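PDB 3U7Z: putative metal binding protein RUMGNA_00854 from Ruminococcus gnavus, which is of unknown function but binds calcium ions and may have a role in transport. Local coordinates for residues T12-D17 with A92-L97; W68-K73 with T96-Y101. All coordinates share one frame; numbering follows the deposited sequence.

Contact 1: residues T12-D17 with A92-L97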
ATOM      1  N   THR A  12       5.556  -3.445   3.780  1.00  7.70           N
ATOM      2  CA  THR A  12       5.094  -4.262   4.888  1.00  8.10           C
ATOM      3  C   THR A  12       3.602  -4.081   5.050  1.00  7.79           C
ATOM      4  O   THR A  12       3.111  -2.959   5.052  1.00  8.85           O
ATOM      5  CB  THR A  12       5.806  -3.893   6.181  1.00 10.43           C
ATOM      6  OG1 THR A  12       7.222  -4.052   6.016  1.00 11.70           O
ATOM      7  CG2 THR A  12       5.362  -4.750   7.338  1.00 12.74           C
ATOM      8  N   VAL A  13       2.880  -5.190   5.061  1.00  7.74           N
ATOM      9  CA  VAL A  13       1.463  -5.211   5.274  1.00  7.67           C
ATOM     10  C   VAL A  13       1.185  -5.521   6.720  1.00  7.66           C
ATOM     11  O   VAL A  13       1.595  -6.559   7.199  1.00 10.26           O
ATOM     12  CB  VAL A  13       0.764  -6.187   4.348  1.00  8.46           C
ATOM     13  CG1 VAL A  13      -0.717  -6.204   4.580  1.00  9.63           C
ATOM     14  CG2 VAL A  13       1.132  -5.887   2.887  1.00  9.38           C
ATOM     15  N   ILE A  14       0.493  -4.622   7.391  1.00  8.98           N
ATOM     16  CA  ILE A  14       0.094  -4.814   8.796  0.50 10.03           C
ATOM     17  C   ILE A  14      -1.412  -5.087   8.809  1.00  9.54           C
ATOM     18  O   ILE A  14      -2.258  -4.220   8.582  1.00 10.62           O
ATOM     19  CB  ILE A  14       0.506  -3.662   9.716  0.50 10.51           C
ATOM     20  CG1 ILE A  14       2.022  -3.424   9.667  0.50 12.08           C
ATOM     21  CG2 ILE A  14       0.177  -3.980  11.159  0.50 12.58           C
ATOM     22  CD1 ILE A  14       2.469  -2.440   8.632  0.50 12.06           C
ATOM     23  N   HIS A  15      -1.696  -6.350   9.003  1.00 10.20           N
ATOM     24  CA  HIS A  15      -3.012  -6.890   8.934  1.00 10.46           C
ATOM     25  C   HIS A  15      -3.851  -6.516  10.181  1.00 12.17           C
ATOM     26  O   HIS A  15      -3.331  -6.056  11.212  1.00 12.21           O
ATOM     27  CB  HIS A  15      -2.957  -8.423   8.716  1.00 10.84           C
ATOM     28  CG  HIS A  15      -2.604  -8.821   7.313  1.00 10.21           C
ATOM     29  ND1 HIS A  15      -3.500  -8.684   6.275  1.00 11.04           N
ATOM     30  CD2 HIS A  15      -1.440  -9.251   6.758  1.00 12.18           C
ATOM     31  CE1 HIS A  15      -2.935  -9.110   5.150  1.00 10.99           C
ATOM     32  NE2 HIS A  15      -1.671  -9.444   5.411  1.00 11.86           N
ATOM     33  N   GLY A  16      -5.137  -6.842  10.070  1.00 12.74           N
ATOM     34  CA  GLY A  16      -6.109  -6.599  11.131  1.00 15.09           C
ATOM     35  C   GLY A  16      -5.770  -7.282  12.435  1.00 15.41           C
ATOM     36  O   GLY A  16      -6.072  -6.711  13.467  1.00 21.08           O
ATOM     37  N   ASP A  17      -5.136  -8.464  12.382  1.00 14.67           N
ATOM     38  CA  ASP A  17      -4.747  -9.226  13.581  1.00 15.87           C
ATOM     39  C   ASP A  17      -3.285  -8.985  14.009  1.00 18.47           C
ATOM     40  O   ASP A  17      -2.748  -9.786  14.805  1.00 19.50           O
ATOM     41  CB  ASP A  17      -4.975 -10.716  13.380  1.00 17.54           C
ATOM     42  CG  ASP A  17      -4.053 -11.329  12.329  1.00 19.08           C
ATOM     43  OD1 ASP A  17      -3.287 -10.591  11.674  1.00 21.58           O
ATOM     44  OD2 ASP A  17      -4.072 -12.562  12.128  1.00 25.14           O
ATOM     45  N   ALA A  92      10.922   2.219   2.319  1.00 10.89           N
ATOM     46  CA  ALA A  92      10.105   1.224   3.059  1.00  9.57           C
ATOM     47  C   ALA A  92       8.705   1.826   3.203  1.00  9.63           C
ATOM     48  O   ALA A  92       8.560   2.935   3.745  1.00 11.49           O
ATOM     49  CB  ALA A  92      10.707   0.970   4.435  1.00 11.58           C
ATOM     50  N   PHE A  93       7.709   1.142   2.665  1.00  7.75           N
ATOM     51  CA  PHE A  93       6.330   1.520   2.772  1.00  6.95           C
ATOM     52  C   PHE A  93       5.615   0.544   3.632  1.00  8.57           C
ATOM     53  O   PHE A  93       6.009  -0.606   3.744  1.00  9.18           O
ATOM     54  CB  PHE A  93       5.624   1.544   1.428  1.00  9.21           C
ATOM     55  CG  PHE A  93       6.103   2.614   0.518  1.00 10.55           C
ATOM     56  CD1 PHE A  93       5.542   3.862   0.563  1.00 11.02           C
ATOM     57  CD2 PHE A  93       7.127   2.375  -0.427  1.00 11.13           C
ATOM     58  CE1 PHE A  93       5.951   4.902  -0.277  1.00 12.75           C
ATOM     59  CE2 PHE A  93       7.577   3.434  -1.251  1.00 11.80           C
ATOM     60  CZ  PHE A  93       6.957   4.684  -1.176  1.00 14.51           C
ATOM     61  N   GLU A  94       4.544   1.021   4.254  1.00  8.28           N
ATOM     62  CA  GLU A  94       3.653   0.141   5.024  1.00  9.32           C
ATOM     63  C   GLU A  94       2.224   0.349   4.518  1.00  8.29           C
ATOM     64  O   GLU A  94       1.829   1.487   4.152  1.00  8.87           O
ATOM     65  CB  GLU A  94       3.752   0.417   6.534  1.00  9.78           C
ATOM     66  CG  GLU A  94       5.182   0.461   7.031  1.00 11.84           C
ATOM     67  CD  GLU A  94       5.954   1.789   6.781  1.00 11.25           C
ATOM     68  OE1 GLU A  94       5.352   2.887   6.878  1.00 13.52           O
ATOM     69  OE2 GLU A  94       7.192   1.742   6.558  1.00 13.98           O
ATOM     70  N   LEU A  95       1.456  -0.722   4.520  1.00  7.72           N
ATOM     71  CA  LEU A  95      -0.010  -0.697   4.276  1.00  8.05           C
ATOM     72  C   LEU A  95      -0.633  -1.266   5.554  1.00  7.46           C
ATOM     73  O   LEU A  95      -0.412  -2.419   5.905  1.00  7.30           O
ATOM     74  CB  LEU A  95      -0.413  -1.537   3.071  1.00  9.29           C
ATOM     75  CG  LEU A  95       0.192  -1.063   1.776  1.00 14.32           C
ATOM     76  CD1 LEU A  95       0.048  -2.068   0.662  1.00 17.02           C
ATOM     77  CD2 LEU A  95      -0.331   0.230   1.355  1.00 19.84           C
ATOM     78  N   THR A  96      -1.394  -0.445   6.279  1.00  8.06           N
ATOM     79  CA  THR A  96      -1.936  -0.809   7.564  1.00  8.20           C
ATOM     80  C   THR A  96      -3.426  -0.740   7.534  1.00  7.64           C
ATOM     81  O   THR A  96      -3.993   0.214   7.068  1.00  8.81           O
ATOM     82  CB  THR A  96      -1.450   0.149   8.667  1.00 10.11           C
ATOM     83  OG1 THR A  96      -0.036   0.139   8.642  1.00 12.69           O
ATOM     84  CG2 THR A  96      -1.915  -0.268  10.049  1.00 12.06           C
ATOM     85  N   LEU A  97      -4.044  -1.771   8.078  1.00  8.91           N
ATOM     86  CA  LEU A  97      -5.497  -1.772   8.239  1.00  8.92           C
ATOM     87  C   LEU A  97      -5.863  -0.940   9.452  1.00  8.99           C
ATOM     88  O   LEU A  97      -5.570  -1.334  10.559  1.00 12.32           O
ATOM     89  CB  LEU A  97      -6.076  -3.170   8.295  1.00  9.69           C
ATOM     90  CG  LEU A  97      -7.592  -3.277   8.158  1.00 12.02           C
ATOM     91  CD1 LEU A  97      -8.163  -2.704   6.907  1.00 13.21           C
ATOM     92  CD2 LEU A  97      -8.026  -4.717   8.345  1.00 16.84           C
TER
HETATM   93  O   HOH W   1       8.386  -1.876   4.669  1.00 12.27           O
HETATM   94  O   HOH W   2      -4.009  -3.370  12.002  1.00 28.60           O

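Contact 2: residues W68-K73 with T96-Y101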
ATOM      1  N   TRP A  68     -10.160   0.805   6.820  1.00  9.93           N
ATOM      2  CA  TRP A  68      -9.552   1.307   5.620  1.00  8.85           C
ATOM      3  C   TRP A  68      -8.065   1.039   5.654  1.00  7.34           C
ATOM      4  O   TRP A  68      -7.422   0.975   6.697  1.00  9.49           O
ATOM      5  CB  TRP A  68      -9.813   2.813   5.449  1.00  9.93           C
ATOM      6  CG  TRP A  68      -9.423   3.674   6.615  1.00  8.57           C
ATOM      7  CD1 TRP A  68     -10.123   3.791   7.786  1.00 11.04           C
ATOM      8  CD2 TRP A  68      -8.390   4.616   6.690  1.00  7.81           C
ATOM      9  NE1 TRP A  68      -9.542   4.684   8.604  1.00 10.96           N
ATOM     10  CE2 TRP A  68      -8.471   5.232   7.960  1.00  9.37           C
ATOM     11  CE3 TRP A  68      -7.333   4.953   5.852  1.00 10.64           C
ATOM     12  CZ2 TRP A  68      -7.556   6.159   8.376  1.00  9.99           C
ATOM     13  CZ3 TRP A  68      -6.478   5.936   6.264  1.00 12.48           C
ATOM     14  CH2 TRP A  68      -6.591   6.522   7.514  1.00 11.81           C
ATOM     15  N   TRP A  69      -7.491   0.860   4.468  1.00  8.46           N
ATOM     16  CA  TRP A  69      -6.048   0.672   4.285  1.00  6.59           C
ATOM     17  C   TRP A  69      -5.363   2.010   4.183  1.00  7.98           C
ATOM     18  O   TRP A  69      -5.766   2.907   3.438  1.00  9.53           O
ATOM     19  CB  TRP A  69      -5.762  -0.155   3.040  1.00  7.02           C
ATOM     20  CG  TRP A  69      -6.124  -1.582   3.236  1.00  7.67           C
ATOM     21  CD1 TRP A  69      -7.257  -2.254   2.735  1.00  8.31           C
ATOM     22  CD2 TRP A  69      -5.386  -2.556   3.972  1.00  6.53           C
ATOM     23  NE1 TRP A  69      -7.232  -3.546   3.159  1.00  9.35           N
ATOM     24  CE2 TRP A  69      -6.118  -3.758   3.921  1.00  7.01           C
ATOM     25  CE3 TRP A  69      -4.174  -2.526   4.641  1.00  7.32           C
ATOM     26  CZ2 TRP A  69      -5.637  -4.926   4.507  1.00  8.78           C
ATOM     27  CZ3 TRP A  69      -3.717  -3.663   5.258  1.00  7.92           C
ATOM     28  CH2 TRP A  69      -4.459  -4.853   5.176  1.00  7.84           C
ATOM     29  N   CYS A  70      -4.288   2.145   4.959  1.00  8.89           N
ATOM     30  CA  CYS A  70      -3.509   3.362   5.038  1.00  9.50           C
ATOM     31  C   CYS A  70      -2.091   3.152   4.578  1.00  9.26           C
ATOM     32  O   CYS A  70      -1.453   2.206   4.992  1.00 10.07           O
ATOM     33  CB  CYS A  70      -3.503   3.811   6.507  1.00 12.10           C
ATOM     34  SG  CYS A  70      -2.354   5.185   6.736  1.00 16.89           S
ATOM     35  N   ILE A  71      -1.600   4.048   3.750  1.00  9.50           N
ATOM     36  CA  ILE A  71      -0.226   3.979   3.246  1.00  8.75           C
ATOM     37  C   ILE A  71       0.660   4.883   4.094  1.00  9.55           C
ATOM     38  O   ILE A  71       0.356   6.062   4.260  1.00  9.51           O
ATOM     39  CB  ILE A  71      -0.070   4.483   1.797  1.00 11.14           C
ATOM     40  CG1 ILE A  71      -1.018   3.749   0.841  1.00 12.84           C
ATOM     41  CG2 ILE A  71       1.396   4.322   1.273  1.00 12.59           C
ATOM     42  CD1 ILE A  71      -1.196   4.347  -0.554  1.00 14.57           C
ATOM     43  N   THR A  72       1.790   4.358   4.585  1.00  8.55           N
ATOM     44  CA  THR A  72       2.814   5.177   5.241  1.00  8.56           C
ATOM     45  C   THR A  72       4.155   4.825   4.632  1.00  8.62           C
ATOM     46  O   THR A  72       4.289   3.837   3.917  1.00  9.04           O
ATOM     47  CB  THR A  72       2.817   5.033   6.759  1.00  9.93           C
ATOM     48  OG1 THR A  72       2.889   3.660   7.102  1.00 11.78           O
ATOM     49  CG2 THR A  72       1.598   5.636   7.346  1.00 13.02           C
ATOM     50  N   LYS A  73       5.135   5.704   4.838  1.00  8.87           N
ATOM     51  CA  LYS A  73       6.477   5.502   4.340  1.00 10.62           C
ATOM     52  C   LYS A  73       7.397   5.726   5.544  1.00 10.60           C
ATOM     53  O   LYS A  73       7.522   6.841   6.056  1.00 11.63           O
ATOM     54  CB  LYS A  73       6.744   6.464   3.183  1.00 13.13           C
ATOM     55  CG  LYS A  73       8.161   6.387   2.578  1.00 15.73           C
ATOM     56  CD  LYS A  73       8.192   7.307   1.314  1.00 23.16           C
ATOM     57  CE  LYS A  73       9.465   8.057   1.034  1.00 28.16           C
ATOM     58  NZ  LYS A  73       9.155   9.310   0.220  1.00 30.11           N
ATOM     59  N   THR A  96      -1.394  -0.445   6.279  1.00  8.06           N
ATOM     60  CA  THR A  96      -1.936  -0.809   7.564  1.00  8.20           C
ATOM     61  C   THR A  96      -3.426  -0.740   7.534  1.00  7.64           C
ATOM     62  O   THR A  96      -3.993   0.214   7.068  1.00  8.81           O
ATOM     63  CB  THR A  96      -1.450   0.149   8.667  1.00 10.11           C
ATOM     64  OG1 THR A  96      -0.036   0.139   8.642  1.00 12.69           O
ATOM     65  CG2 THR A  96      -1.915  -0.268  10.049  1.00 12.06           C
ATOM     66  N   LEU A  97      -4.044  -1.771   8.078  1.00  8.91           N
ATOM     67  CA  LEU A  97      -5.497  -1.772   8.239  1.00  8.92           C
ATOM     68  C   LEU A  97      -5.863  -0.940   9.452  1.00  8.99           C
ATOM     69  O   LEU A  97      -5.570  -1.334  10.559  1.00 12.32           O
ATOM     70  CB  LEU A  97      -6.076  -3.170   8.295  1.00  9.69           C
ATOM     71  CG  LEU A  97      -7.592  -3.277   8.158  1.00 12.02           C
ATOM     72  CD1 LEU A  97      -8.163  -2.704   6.907  1.00 13.21           C
ATOM     73  CD2 LEU A  97      -8.026  -4.717   8.345  1.00 16.84           C
ATOM     74  N   LYS A  98      -6.568   0.183   9.215  1.00 10.61           N
ATOM     75  CA  LYS A  98      -6.969   1.091  10.250  1.00 10.26           C
ATOM     76  C   LYS A  98      -8.479   1.003  10.413  1.00 10.95           C
ATOM     77  O   LYS A  98      -9.195   0.537   9.560  1.00 12.02           O
ATOM     78  CB  LYS A  98      -6.524   2.516   9.931  1.00 11.56           C
ATOM     79  CG  LYS A  98      -5.044   2.747   9.971  1.00 12.14           C
ATOM     80  CD  LYS A  98      -4.665   4.244   9.776  1.00 13.38           C
ATOM     81  CE  LYS A  98      -3.147   4.434   9.799  1.00 16.15           C
ATOM     82  NZ  LYS A  98      -2.680   5.739   9.228  1.00 18.92           N
ATOM     83  N   GLU A  99      -8.957   1.521  11.542  1.00 13.23           N
ATOM     84  CA  GLU A  99     -10.375   1.559  11.862  0.50 15.03           C
ATOM     85  C   GLU A  99     -10.715   2.951  12.397  1.00 14.35           C
ATOM     86  O   GLU A  99     -10.082   3.438  13.323  1.00 17.69           O
ATOM     87  CB  GLU A  99     -10.763   0.500  12.904  0.50 18.90           C
ATOM     88  CG  GLU A  99     -10.163  -0.858  12.695  0.50 24.88           C
ATOM     89  CD  GLU A  99     -10.854  -1.904  13.536  0.50 31.05           C
ATOM     90  OE1 GLU A  99     -10.657  -1.891  14.774  0.50 34.41           O
ATOM     91  OE2 GLU A  99     -11.603  -2.716  12.952  0.50 33.35           O
ATOM     92  N   GLY A 100     -11.680   3.594  11.781  1.00 12.42           N
ATOM     93  CA  GLY A 100     -12.136   4.925  12.211  1.00 12.43           C
ATOM     94  C   GLY A 100     -11.196   6.046  11.863  1.00 11.48           C
ATOM     95  O   GLY A 100     -10.310   5.885  11.063  1.00 13.20           O
ATOM     96  N   TYR A 101     -11.323   7.142  12.566  1.00 10.61           N
ATOM     97  CA  TYR A 101     -10.706   8.397  12.172  1.00  8.78           C
ATOM     98  C   TYR A 101     -10.559   9.293  13.377  1.00  8.15           C
ATOM     99  O   TYR A 101     -11.402   9.212  14.286  1.00 10.35           O
ATOM    100  CB  TYR A 101     -11.518   9.051  11.075  1.00 11.03           C
ATOM    101  CG  TYR A 101     -10.796  10.106  10.305  1.00  9.55           C
ATOM    102  CD1 TYR A 101      -9.645   9.805   9.594  1.00  9.44           C
ATOM    103  CD2 TYR A 101     -11.280  11.397  10.232  1.00  9.65           C
ATOM    104  CE1 TYR A 101      -8.968  10.747   8.873  1.00 10.05           C
ATOM    105  CE2 TYR A 101     -10.631  12.379   9.492  1.00  9.54           C
ATOM    106  CZ  TYR A 101      -9.470  12.051   8.831  1.00  9.22           C
ATOM    107  OH  TYR A 101      -8.753  13.014   8.173  1.00 10.37           O
ATOM    108  OXT TYR A 101      -9.590  10.085  13.492  1.00  9.39           O
TER
HETATM  109  O   HOH W   3       0.523   2.280   6.992  1.00 13.04           O

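Contact 1: residues T12-D17 with A92-L97
I14 meets E94 and T96 on one face of a parallel strand pair. In the conformer described, one of two deposited, its CD1 sits 3.8 Å from E94 CB and 3.6 Å from T96 OG1. A chi1 of -57° sets CG1 beside the backbone N, and chi2 of 90° then brings CD1 to both partners. I14 and E94 run side by side, pointing the same way, whereas I14 and T96 cross obliquely. The E94 chain then bends at chi2, and its carboxylate leaves the contact for T72 OG1 and the backbone N of G75. V13 and L95 point to the other face, toward the buried interior, where V13 CG1 also lies over one face of the H15 imidazole.

The backbones supply the polar grip. T12 N donates to F93 O, L95 N to T12 O, I14 N to L95 O and L97 N to I14 O, at 2.8 to 3.1 Å. With strand directions only 18° apart, this confirms a parallel pairing in which T12 and I14 each give and take one bond. Beyond I14 the segment turns off: L97 CD2 packs on G16 CA at 3.9 Å, and one water donates to both H15 O and L97 O. A second water joins T12 OG1 to F93 O.

H15 points away from the 92-97 strand, and its two ring nitrogens bond E59 and D57. Two carboxylates on one imidazole would probably favour its protonated form. D57 is a calcium-binding residue of this protein, though that ion is not bound to this chain in the model, so the strand end adjoins metal-binding chemistry.

Contact 2: residues W68-K73 with T96-Y101
W68 overlaps the side chain of K98 with one face of its indole: K98 CB lies 4.0 Å from the centroid of the five-membered ring, 19° off its normal, a CH-pi contact. Chi1 of W68 (54°) puts CG between the backbone N and the carbonyl carbon. The extended lysine runs slantwise over the face, bringing CD to 3.7 Å from W68 CZ2. At the indole edge NE1 donates to G100 O (2.8 Å), with the acceptor 7° out of the ring plane. Beyond G100, Y101 turns its ring edge toward W68 CZ2. An alanine in place of W68 would probably leave G100 O without its indole donor and uncover the K98 methylenes, letting the C-terminal turn move.

On the opposite face of the sheet from W68 and K98, W69 receives L97 CD1 over its five-membered ring, 3.9 Å from the centroid, while CZ3 reaches L97 N at 3.4 Å. Backbone bonds run both ways in the antiparallel pairs W68-K98 and C70-T96, with W69 and L97 the non-hydrogen-bonded pair between them. A water donates to C70 O and T72 OG1 and also bonds T96 OG1.

Within the mixed sheet, strand 67-73 lies between 92-99 and the short strand 76-77. W69 touches V13 of strand 7-14, and its NE1 makes weak bonds to T54 O and E59 O of the three-stranded sheet.

Overall arrangement
From the N terminus, strand 7-14 is the first to be used: contact 1 joins it to the last strand, 92-99, closing a loop of 74 residues that holds strand 20-27, helix 32-38, the three-stranded sheet and strand 67-73. Contact 2 begins inside that loop, at 67-73, and closes a shorter one of 22 residues. Both end on strand 92-99, where their second segments overlap at T96 and L97. Strand 92-99 is therefore central, parallel to 7-14 on one flank and antiparallel to 67-73 on the other. The strand order 2-1-5-3-4 is consistent with the beta-grasp fold of the ubiquitin clan.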